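Local structure of peptide ABC transporter, peptide-binding protein (Thermus thermophilus, 2D5W) at residues V110-G115 with R126-I131; V104-E109 with P164-V169; L478-N483 with A488-T493. The protein binds oligopeptides and probably delivers them to an ABC transporter for uptake into the cell. All coordinates share one frame; numbering follows the deposited sequence.

Contact 1 of 3, residues V110-G115 with R126-I131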
loop_
_atom_site.group_PDB
_atom_site.type_symbol
_atom_site.label_atom_id
_atom_site.label_comp_id
_atom_site.label_asym_id
_atom_site.label_seq_id
_atom_site.Cartn_x
_atom_site.Cartn_y
_atom_site.Cartn_z
ATOM N N VAL A 110 7.968 10.890 16.998
ATOM C CA VAL A 110 7.266 9.616 17.076
ATOM C C VAL A 110 7.912 8.586 16.143
ATOM O O VAL A 110 8.135 7.440 16.533
ATOM C CB VAL A 110 5.766 9.796 16.733
ATOM C CG1 VAL A 110 5.050 8.449 16.766
ATOM C CG2 VAL A 110 5.126 10.756 17.733
ATOM N N GLY A 111 8.236 8.995 14.921
ATOM C CA GLY A 111 8.855 8.071 13.986
ATOM C C GLY A 111 10.232 7.610 14.432
ATOM O O GLY A 111 10.647 6.492 14.122
ATOM N N LYS A 112 10.938 8.468 15.166
ATOM C CA LYS A 112 12.288 8.171 15.652
ATOM C C LYS A 112 12.324 7.385 16.957
ATOM O O LYS A 112 13.391 6.941 17.384
ATOM C CB LYS A 112 13.064 9.476 15.858
ATOM C CG LYS A 112 13.419 10.219 14.590
ATOM C CD LYS A 112 14.599 9.577 13.897
ATOM C CE LYS A 112 15.028 10.399 12.697
ATOM N NZ LYS A 112 16.249 9.838 12.057
ATOM N N ALA A 113 11.173 7.218 17.599
ATOM C CA ALA A 113 11.128 6.500 18.869
ATOM C C ALA A 113 11.689 5.092 18.725
ATOM O O ALA A 113 11.344 4.359 17.799
ATOM C CB ALA A 113 9.699 6.451 19.389
ATOM N N LYS A 114 12.563 4.709 19.647
ATOM C CA LYS A 114 13.159 3.384 19.588
ATOM C C LYS A 114 12.095 2.309 19.767
ATOM O O LYS A 114 11.294 2.354 20.699
ATOM C CB LYS A 114 14.244 3.242 20.660
ATOM C CG LYS A 114 15.386 4.255 20.549
ATOM C CD LYS A 114 16.168 4.137 19.238
ATOM C CE LYS A 114 15.450 4.810 18.074
ATOM N NZ LYS A 114 16.228 4.727 16.807
ATOM N N GLY A 115 12.081 1.349 18.852
ATOM C CA GLY A 115 11.109 0.279 18.946
ATOM C C GLY A 115 9.769 0.568 18.292
ATOM O O GLY A 115 8.869 -0.263 18.362
ATOM N N ARG A 126 17.989 7.340 8.278
ATOM C CA ARG A 126 18.726 8.349 7.521
ATOM C C ARG A 126 18.059 9.704 7.297
ATOM O O ARG A 126 18.657 10.586 6.687
ATOM C CB ARG A 126 19.131 7.757 6.168
ATOM C CG ARG A 126 17.956 7.517 5.256
ATOM C CD ARG A 126 18.293 6.664 4.036
ATOM N NE ARG A 126 17.095 6.560 3.214
ATOM C CZ ARG A 126 16.679 7.515 2.389
ATOM N NH1 ARG A 126 15.560 7.358 1.698
ATOM N NH2 ARG A 126 17.410 8.608 2.221
ATOM N N VAL A 127 16.835 9.888 7.778
ATOM C CA VAL A 127 16.164 11.166 7.582
ATOM C C VAL A 127 15.995 11.913 8.898
ATOM O O VAL A 127 15.639 11.327 9.919
ATOM C CB VAL A 127 14.782 10.979 6.915
ATOM C CG1 VAL A 127 14.144 12.337 6.638
ATOM C CG2 VAL A 127 14.940 10.195 5.621
ATOM N N ASN A 128 16.269 13.211 8.861
ATOM C CA ASN A 128 16.149 14.062 10.034
ATOM C C ASN A 128 15.540 15.389 9.619
ATOM O O ASN A 128 15.350 15.652 8.431
ATOM C CB ASN A 128 17.525 14.286 10.669
ATOM C CG ASN A 128 18.001 13.085 11.459
ATOM O OD1 ASN A 128 17.469 12.784 12.528
ATOM N ND2 ASN A 128 19.001 12.386 10.934
ATOM N N VAL A 129 15.226 16.226 10.598
ATOM C CA VAL A 129 14.634 17.522 10.310
ATOM C C VAL A 129 15.300 18.624 11.122
ATOM O O VAL A 129 15.762 18.397 12.243
ATOM C CB VAL A 129 13.105 17.518 10.604
ATOM C CG1 VAL A 129 12.851 17.355 12.098
ATOM C CG2 VAL A 129 12.470 18.801 10.093
ATOM N N ARG A 130 15.369 19.810 10.530
ATOM C CA ARG A 130 15.940 20.982 11.180
ATOM C C ARG A 130 14.856 22.051 11.101
ATOM O O ARG A 130 14.326 22.320 10.024
ATOM C CB ARG A 130 17.200 21.437 10.439
ATOM C CG ARG A 130 17.886 22.649 11.044
ATOM C CD ARG A 130 19.203 22.911 10.338
ATOM N NE ARG A 130 19.020 23.076 8.900
ATOM C CZ ARG A 130 20.013 23.106 8.016
ATOM N NH1 ARG A 130 19.748 23.262 6.727
ATOM N NH2 ARG A 130 21.269 22.977 8.421
ATOM N N ILE A 131 14.520 22.648 12.239
ATOM C CA ILE A 131 13.476 23.669 12.290
ATOM C C ILE A 131 14.065 25.078 12.338
ATOM O O ILE A 131 14.844 25.395 13.237
ATOM C CB ILE A 131 12.583 23.472 13.538
ATOM C CG1 ILE A 131 12.097 22.021 13.620
ATOM C CG2 ILE A 131 11.407 24.432 13.495
ATOM C CD1 ILE A 131 11.259 21.571 12.443
#
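The ammonium of Lys112 is held at three oxygens. The shorter of the two bonds to 126-131 runs from Lys112 NZ to the backbone carbonyl Val127 O, 2.7 Å away, and the donor is tilted 30° from the carbonyl plane. A weak bond of 3.2 Å links the same NZ to Asn128 OD1, whose side chain reaches across that of the lysine at about a right angle, and the carbonyl of Trp124 supplies a further acceptor. Lys112 carries its CG beside the backbone N and bends at chi2 (-78°); beyond the bend the chain runs straight, bringing CE and NZ down to the start of the strand. Val127 is the first residue past helix 121-126 to leave helical angles, which places the charge where that helix gives way to strand 127-131. A methionine in place of Lys112 would probably leave the carbonyls of Val127 and Trp124 without this donor. Deeper in, Val127 and Val129 pack on Phe108 of helix 101-112. The lysine thus ties the C-terminal end of that helix to the edge strand of a four-stranded antiparallel sheet, within a helix-on-sheet layer of this family 5 solute-binding protein.

Contact 2 of 3, residues V104-E109 with P164-V169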
loop_
_atom_site.group_PDB
_atom_site.type_symbol
_atom_site.label_atom_id
_atom_site.label_comp_id
_atom_site.label_asym_id
_atom_site.label_seq_id
_atom_site.Cartn_x
_atom_site.Cartn_y
_atom_site.Cartn_z
ATOM N N VAL A 104 5.589 19.168 12.662
ATOM C CA VAL A 104 6.621 18.432 11.937
ATOM C C VAL A 104 7.579 17.785 12.944
ATOM O O VAL A 104 7.922 16.607 12.828
ATOM C CB VAL A 104 7.424 19.367 10.996
ATOM C CG1 VAL A 104 8.549 18.590 10.323
ATOM C CG2 VAL A 104 6.501 19.972 9.949
ATOM N N ALA A 105 8.014 18.558 13.935
ATOM C CA ALA A 105 8.920 18.031 14.949
ATOM C C ALA A 105 8.270 16.854 15.670
ATOM O O ALA A 105 8.927 15.860 15.975
ATOM C CB ALA A 105 9.282 19.125 15.946
ATOM N N PHE A 106 6.977 16.979 15.946
ATOM C CA PHE A 106 6.228 15.933 16.628
ATOM C C PHE A 106 6.222 14.648 15.797
ATOM O O PHE A 106 6.512 13.569 16.309
ATOM C CB PHE A 106 4.801 16.419 16.893
ATOM C CG PHE A 106 3.888 15.355 17.412
ATOM C CD1 PHE A 106 4.170 14.692 18.603
ATOM C CD2 PHE A 106 2.750 14.999 16.700
ATOM C CE1 PHE A 106 3.330 13.686 19.074
ATOM C CE2 PHE A 106 1.904 13.993 17.163
ATOM C CZ PHE A 106 2.197 13.337 18.350
ATOM N N TYR A 107 5.900 14.775 14.513
ATOM C CA TYR A 107 5.882 13.633 13.602
ATOM C C TYR A 107 7.230 12.901 13.654
ATOM O O TYR A 107 7.283 11.673 13.769
ATOM C CB TYR A 107 5.612 14.133 12.180
ATOM C CG TYR A 107 5.641 13.072 11.101
ATOM C CD1 TYR A 107 4.491 12.360 10.760
ATOM C CD2 TYR A 107 6.819 12.792 10.409
ATOM C CE1 TYR A 107 4.516 11.399 9.753
ATOM C CE2 TYR A 107 6.854 11.831 9.403
ATOM C CZ TYR A 107 5.701 11.142 9.080
ATOM O OH TYR A 107 5.731 10.197 8.080
ATOM N N PHE A 108 8.320 13.658 13.567
ATOM C CA PHE A 108 9.645 13.057 13.603
ATOM C C PHE A 108 9.993 12.392 14.927
ATOM O O PHE A 108 10.639 11.343 14.944
ATOM C CB PHE A 108 10.717 14.087 13.228
ATOM C CG PHE A 108 11.001 14.140 11.757
ATOM C CD1 PHE A 108 10.165 14.842 10.896
ATOM C CD2 PHE A 108 12.069 13.423 11.222
ATOM C CE1 PHE A 108 10.383 14.828 9.519
ATOM C CE2 PHE A 108 12.295 13.402 9.848
ATOM C CZ PHE A 108 11.453 14.104 8.996
ATOM N N GLU A 109 9.563 12.980 16.037
ATOM C CA GLU A 109 9.860 12.389 17.332
ATOM C C GLU A 109 9.206 11.013 17.465
ATOM O O GLU A 109 9.814 10.072 17.976
ATOM C CB GLU A 109 9.381 13.309 18.451
ATOM C CG GLU A 109 9.791 12.857 19.836
ATOM C CD GLU A 109 9.500 13.906 20.886
ATOM O OE1 GLU A 109 10.208 14.936 20.912
ATOM O OE2 GLU A 109 8.560 13.706 21.675
ATOM N N PRO A 164 0.225 15.681 24.204
ATOM C CA PRO A 164 0.123 15.380 25.637
ATOM C C PRO A 164 0.171 13.881 25.936
ATOM O O PRO A 164 0.899 13.437 26.825
ATOM C CB PRO A 164 -1.205 16.023 26.026
ATOM C CG PRO A 164 -1.261 17.221 25.117
ATOM C CD PRO A 164 -0.821 16.635 23.792
ATOM N N GLU A 165 -0.601 13.094 25.194
ATOM C CA GLU A 165 -0.599 11.655 25.414
ATOM C C GLU A 165 0.762 11.069 25.048
ATOM O O GLU A 165 1.265 10.178 25.733
ATOM C CB GLU A 165 -1.693 10.972 24.593
ATOM C CG GLU A 165 -1.709 9.453 24.739
ATOM C CD GLU A 165 -2.112 8.988 26.127
ATOM O OE1 GLU A 165 -1.922 7.790 26.427
ATOM O OE2 GLU A 165 -2.624 9.809 26.915
ATOM N N TRP A 166 1.362 11.572 23.972
ATOM C CA TRP A 166 2.667 11.082 23.545
ATOM C C TRP A 166 3.700 11.254 24.657
ATOM O O TRP A 166 4.532 10.376 24.880
ATOM C CB TRP A 166 3.128 11.817 22.282
ATOM C CG TRP A 166 4.540 11.482 21.879
ATOM C CD1 TRP A 166 5.601 12.342 21.823
ATOM C CD2 TRP A 166 5.051 10.191 21.512
ATOM N NE1 TRP A 166 6.738 11.668 21.446
ATOM C CE2 TRP A 166 6.430 10.347 21.249
ATOM C CE3 TRP A 166 4.477 8.918 21.381
ATOM C CZ2 TRP A 166 7.247 9.279 20.862
ATOM C CZ3 TRP A 166 5.292 7.853 20.996
ATOM C CH2 TRP A 166 6.662 8.044 20.741
ATOM N N GLU A 167 3.649 12.382 25.360
ATOM C CA GLU A 167 4.598 12.615 26.444
ATOM C C GLU A 167 4.436 11.544 27.518
ATOM O O GLU A 167 5.421 11.072 28.094
ATOM C CB GLU A 167 4.393 14.005 27.052
ATOM C CG GLU A 167 4.765 15.150 26.121
ATOM C CD GLU A 167 6.196 15.057 25.625
ATOM O OE1 GLU A 167 7.108 14.886 26.464
ATOM O OE2 GLU A 167 6.411 15.159 24.400
ATOM N N ARG A 168 3.194 11.151 27.785
ATOM C CA ARG A 168 2.939 10.117 28.776
ATOM C C ARG A 168 3.456 8.774 28.268
ATOM O O ARG A 168 4.027 7.990 29.028
ATOM C CB ARG A 168 1.442 10.022 29.083
ATOM C CG ARG A 168 0.902 11.212 29.869
ATOM C CD ARG A 168 -0.521 10.965 30.347
ATOM N NE ARG A 168 -1.510 11.132 29.286
ATOM C CZ ARG A 168 -1.937 12.309 28.840
ATOM N NH1 ARG A 168 -1.464 13.431 29.364
ATOM N NH2 ARG A 168 -2.840 12.366 27.869
ATOM N N VAL A 169 3.261 8.515 26.979
ATOM C CA VAL A 169 3.720 7.273 26.370
ATOM C C VAL A 169 5.244 7.195 26.434
ATOM O O VAL A 169 5.800 6.153 26.777
ATOM C CB VAL A 169 3.240 7.169 24.899
ATOM C CG1 VAL A 169 3.868 5.955 24.217
ATOM C CG2 VAL A 169 1.719 7.064 24.867
HETATM O O HOH W 1 9.149 16.720 23.042
#
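Phe106 presents its ring edge to the indole of Trp166 in an offset edge-to-face pair. The centroids of the phenyl ring and the five-membered ring lie 5.5 Å apart, and the planes stand at 76°. The touching atom is Phe106 CE1, which sits 3.7 Å from Trp166 CB and nearly as close to CG and CD1 of the indole; seen from the phenylalanine, this CB lies at the ring edge, near its plane. Trp166 CG is anti to the backbone N, which carries the indole toward helix 101-112.

The pyrrole edge of the indole is used for a polar bond. Trp166 NE1 donates to Glu109 OE2 over 2.7 Å, noticeably bent at 140°. The acceptor lies almost exactly in the indole plane and offers its anti lone pair, while the carboxylate as a whole is turned obliquely from the ring. Glu109 reaches this position with an extended chain from one turn beyond Phe106.

Glu167 brings a second carboxylate close, its OE2 3.8 Å from Glu109 OE2. Lys170 forms salt bridges with both of these oxygens, and a water donates to Glu109 OE1 and, weakly, to Glu167 OE2. The short segments of the two helices run at 29° to each other with axes 12.0 Å apart, a separation spanned here by the phenyl and indole rings; Phe192 of helix 182-194 also meets the indole.

The chemistry is therefore graded across the interface, from aromatic packing at Phe106 to a charged cluster at Glu109 and Glu167. There the lysine probably offsets the repulsion between the two glutamates, and Lys170, helped by the indole N-H, is likely to favour the ionised form of Glu109 despite the neighbouring carboxylate.

Contact 3 of 3, residues L478-N483 with A488-T493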
loop_
_atom_site.group_PDB
_atom_site.type_symbol
_atom_site.label_atom_id
_atom_site.label_comp_id
_atom_site.label_asym_id
_atom_site.label_seq_id
_atom_site.Cartn_x
_atom_site.Cartn_y
_atom_site.Cartn_z
ATOM N N LEU A 478 10.608 -4.583 -0.038
ATOM C CA LEU A 478 9.641 -5.648 0.227
ATOM C C LEU A 478 10.363 -6.986 0.348
ATOM O O LEU A 478 9.853 -7.927 0.958
ATOM C CB LEU A 478 8.620 -5.758 -0.912
ATOM C CG LEU A 478 7.499 -4.719 -0.986
ATOM C CD1 LEU A 478 6.647 -4.984 -2.217
ATOM C CD2 LEU A 478 6.646 -4.791 0.274
ATOM N N PHE A 479 11.556 -7.065 -0.235
ATOM C CA PHE A 479 12.313 -8.306 -0.220
ATOM C C PHE A 479 13.721 -8.229 0.333
ATOM O O PHE A 479 14.497 -9.171 0.193
ATOM C CB PHE A 479 12.306 -8.908 -1.626
ATOM C CG PHE A 479 10.929 -9.249 -2.098
ATOM C CD1 PHE A 479 10.249 -8.425 -2.988
ATOM C CD2 PHE A 479 10.266 -10.349 -1.567
ATOM C CE1 PHE A 479 8.927 -8.693 -3.332
ATOM C CE2 PHE A 479 8.949 -10.623 -1.905
ATOM C CZ PHE A 479 8.278 -9.792 -2.788
ATOM N N GLN A 480 14.059 -7.119 0.974
ATOM C CA GLN A 480 15.380 -6.988 1.571
ATOM C C GLN A 480 15.349 -7.559 2.974
ATOM O O GLN A 480 14.342 -7.451 3.678
ATOM C CB GLN A 480 15.791 -5.526 1.711
ATOM C CG GLN A 480 16.071 -4.786 0.437
ATOM C CD GLN A 480 16.429 -3.345 0.716
ATOM O OE1 GLN A 480 15.745 -2.669 1.483
ATOM N NE2 GLN A 480 17.499 -2.863 0.095
ATOM N N TYR A 481 16.446 -8.178 3.387
ATOM C CA TYR A 481 16.529 -8.663 4.751
ATOM C C TYR A 481 17.037 -7.448 5.522
ATOM O O TYR A 481 16.514 -7.096 6.579
ATOM C CB TYR A 481 17.528 -9.812 4.874
ATOM C CG TYR A 481 17.948 -10.062 6.304
ATOM C CD1 TYR A 481 17.051 -10.575 7.242
ATOM C CD2 TYR A 481 19.235 -9.738 6.732
ATOM C CE1 TYR A 481 17.429 -10.756 8.576
ATOM C CE2 TYR A 481 19.621 -9.913 8.056
ATOM C CZ TYR A 481 18.716 -10.421 8.972
ATOM O OH TYR A 481 19.098 -10.597 10.282
ATOM N N LYS A 482 18.047 -6.792 4.962
ATOM C CA LYS A 482 18.632 -5.613 5.582
ATOM C C LYS A 482 19.110 -4.617 4.534
ATOM O O LYS A 482 19.637 -5.006 3.490
ATOM C CB LYS A 482 19.818 -6.023 6.458
ATOM C CG LYS A 482 20.550 -4.862 7.121
ATOM C CD LYS A 482 21.831 -5.327 7.803
ATOM C CE LYS A 482 21.553 -6.378 8.867
ATOM N NZ LYS A 482 22.809 -6.862 9.504
ATOM N N ASN A 483 18.902 -3.332 4.796
ATOM C CA ASN A 483 19.394 -2.311 3.885
ATOM C C ASN A 483 20.811 -2.070 4.394
ATOM O O ASN A 483 21.010 -1.715 5.559
ATOM C CB ASN A 483 18.570 -1.029 3.976
ATOM C CG ASN A 483 19.084 0.047 3.043
ATOM O OD1 ASN A 483 20.205 0.528 3.201
ATOM N ND2 ASN A 483 18.276 0.420 2.059
ATOM N N ALA A 488 19.332 -1.237 8.624
ATOM C CA ALA A 488 17.954 -1.490 9.040
ATOM C C ALA A 488 17.417 -2.822 8.522
ATOM O O ALA A 488 17.435 -3.080 7.317
ATOM C CB ALA A 488 17.057 -0.354 8.570
ATOM N N ILE A 489 16.944 -3.662 9.438
ATOM C CA ILE A 489 16.378 -4.960 9.082
ATOM C C ILE A 489 14.923 -4.734 8.681
ATOM O O ILE A 489 14.163 -4.077 9.397
ATOM C CB ILE A 489 16.482 -5.945 10.260
ATOM C CG1 ILE A 489 17.961 -6.254 10.524
ATOM C CG2 ILE A 489 15.713 -7.222 9.955
ATOM C CD1 ILE A 489 18.209 -7.210 11.667
ATOM N N MET A 490 14.539 -5.292 7.538
ATOM C CA MET A 490 13.202 -5.089 6.997
ATOM C C MET A 490 12.206 -6.230 7.195
ATOM O O MET A 490 11.094 -6.175 6.668
ATOM C CB MET A 490 13.315 -4.762 5.503
ATOM C CG MET A 490 14.473 -3.818 5.141
ATOM S SD MET A 490 14.446 -2.176 5.915
ATOM C CE MET A 490 13.102 -1.423 5.022
ATOM N N VAL A 491 12.600 -7.259 7.940
ATOM C CA VAL A 491 11.725 -8.401 8.216
ATOM C C VAL A 491 11.126 -8.177 9.599
ATOM O O VAL A 491 11.848 -8.148 10.592
ATOM C CB VAL A 491 12.516 -9.726 8.214
ATOM C CG1 VAL A 491 11.604 -10.883 8.589
ATOM C CG2 VAL A 491 13.128 -9.958 6.840
ATOM N N PRO A 492 9.795 -8.030 9.689
ATOM C CA PRO A 492 9.186 -7.802 11.003
ATOM C C PRO A 492 9.152 -9.005 11.932
ATOM O O PRO A 492 8.521 -10.015 11.634
ATOM C CB PRO A 492 7.789 -7.290 10.653
ATOM C CG PRO A 492 7.481 -8.008 9.374
ATOM C CD PRO A 492 8.788 -7.951 8.613
ATOM N N THR A 493 9.849 -8.884 13.057
ATOM C CA THR A 493 9.894 -9.931 14.070
ATOM C C THR A 493 10.036 -9.244 15.418
ATOM O O THR A 493 10.287 -8.042 15.495
ATOM C CB THR A 493 11.114 -10.870 13.908
ATOM O OG1 THR A 493 12.308 -10.160 14.256
ATOM C CG2 THR A 493 11.222 -11.381 12.479
#
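The Tyr481 ring is approached obliquely by two branched side chains, Val491 through CG2, 4.0 Å from Tyr481 CD1, and Ile489 through CG2, 4.2 Å from Tyr481 CE1. Tyrosine and isoleucine lie side by side and point the same way, which brings Ile489 CD1 alongside the hydroxyl, whereas Val491 crosses the tyrosine at about a right angle. With chi1 at 163°, Tyr481 CG stands opposite the backbone N, bringing the ring back toward 488-493 although its CB leads away. Between the backbones, Lys482 and Ile489 form a single antiparallel bridge, a non-hydrogen-bonded pair, in the loop between strand 463-469 and helix 509-518. It is framed by Met490 N donating to Tyr481 O at 2.8 Å and Asn483 N to Ala488 O at 2.9 Å, both bonds fairly straight at 164°. CA-H...O contacts from Ile489 CA to Tyr481 O and Lys482 CA to Ala488 O add to the pairing. Met490 runs beside Gln480, its CB 3.4 Å from Gln480 O; that carbonyl accepts a hydrogen bond from Asn502, and the Gln480 amide donates to Thr515. Asp512 of helix 509-518 takes the backbone N-H groups of Tyr481 and Lys482, while Leu478 packs against the bound peptide.

How the contacts relate
Contacts 1 and 2 share helix 101-112, contact 1 lying within the chain loop that contact 2 closes. They touch directly: Val110 and Ala113 pack on the indole of Trp166, and Phe108 lies against Val129 and the backbone of Asn128. The helix is thus sandwiched between an edge strand and helix 159-173. Both are partly buried, but contact 1 rests on a lysine reaching carbonyls, contact 2 on an aromatic pair with a glutamate bonded to the indole. Contact 3 stands apart, its centre about 19 Å from that of contact 1 and about 26 Å from that of contact 2. Buried and nearer the middle of the chain, it joins two loop segments chiefly through backbone bonds and apolar packing.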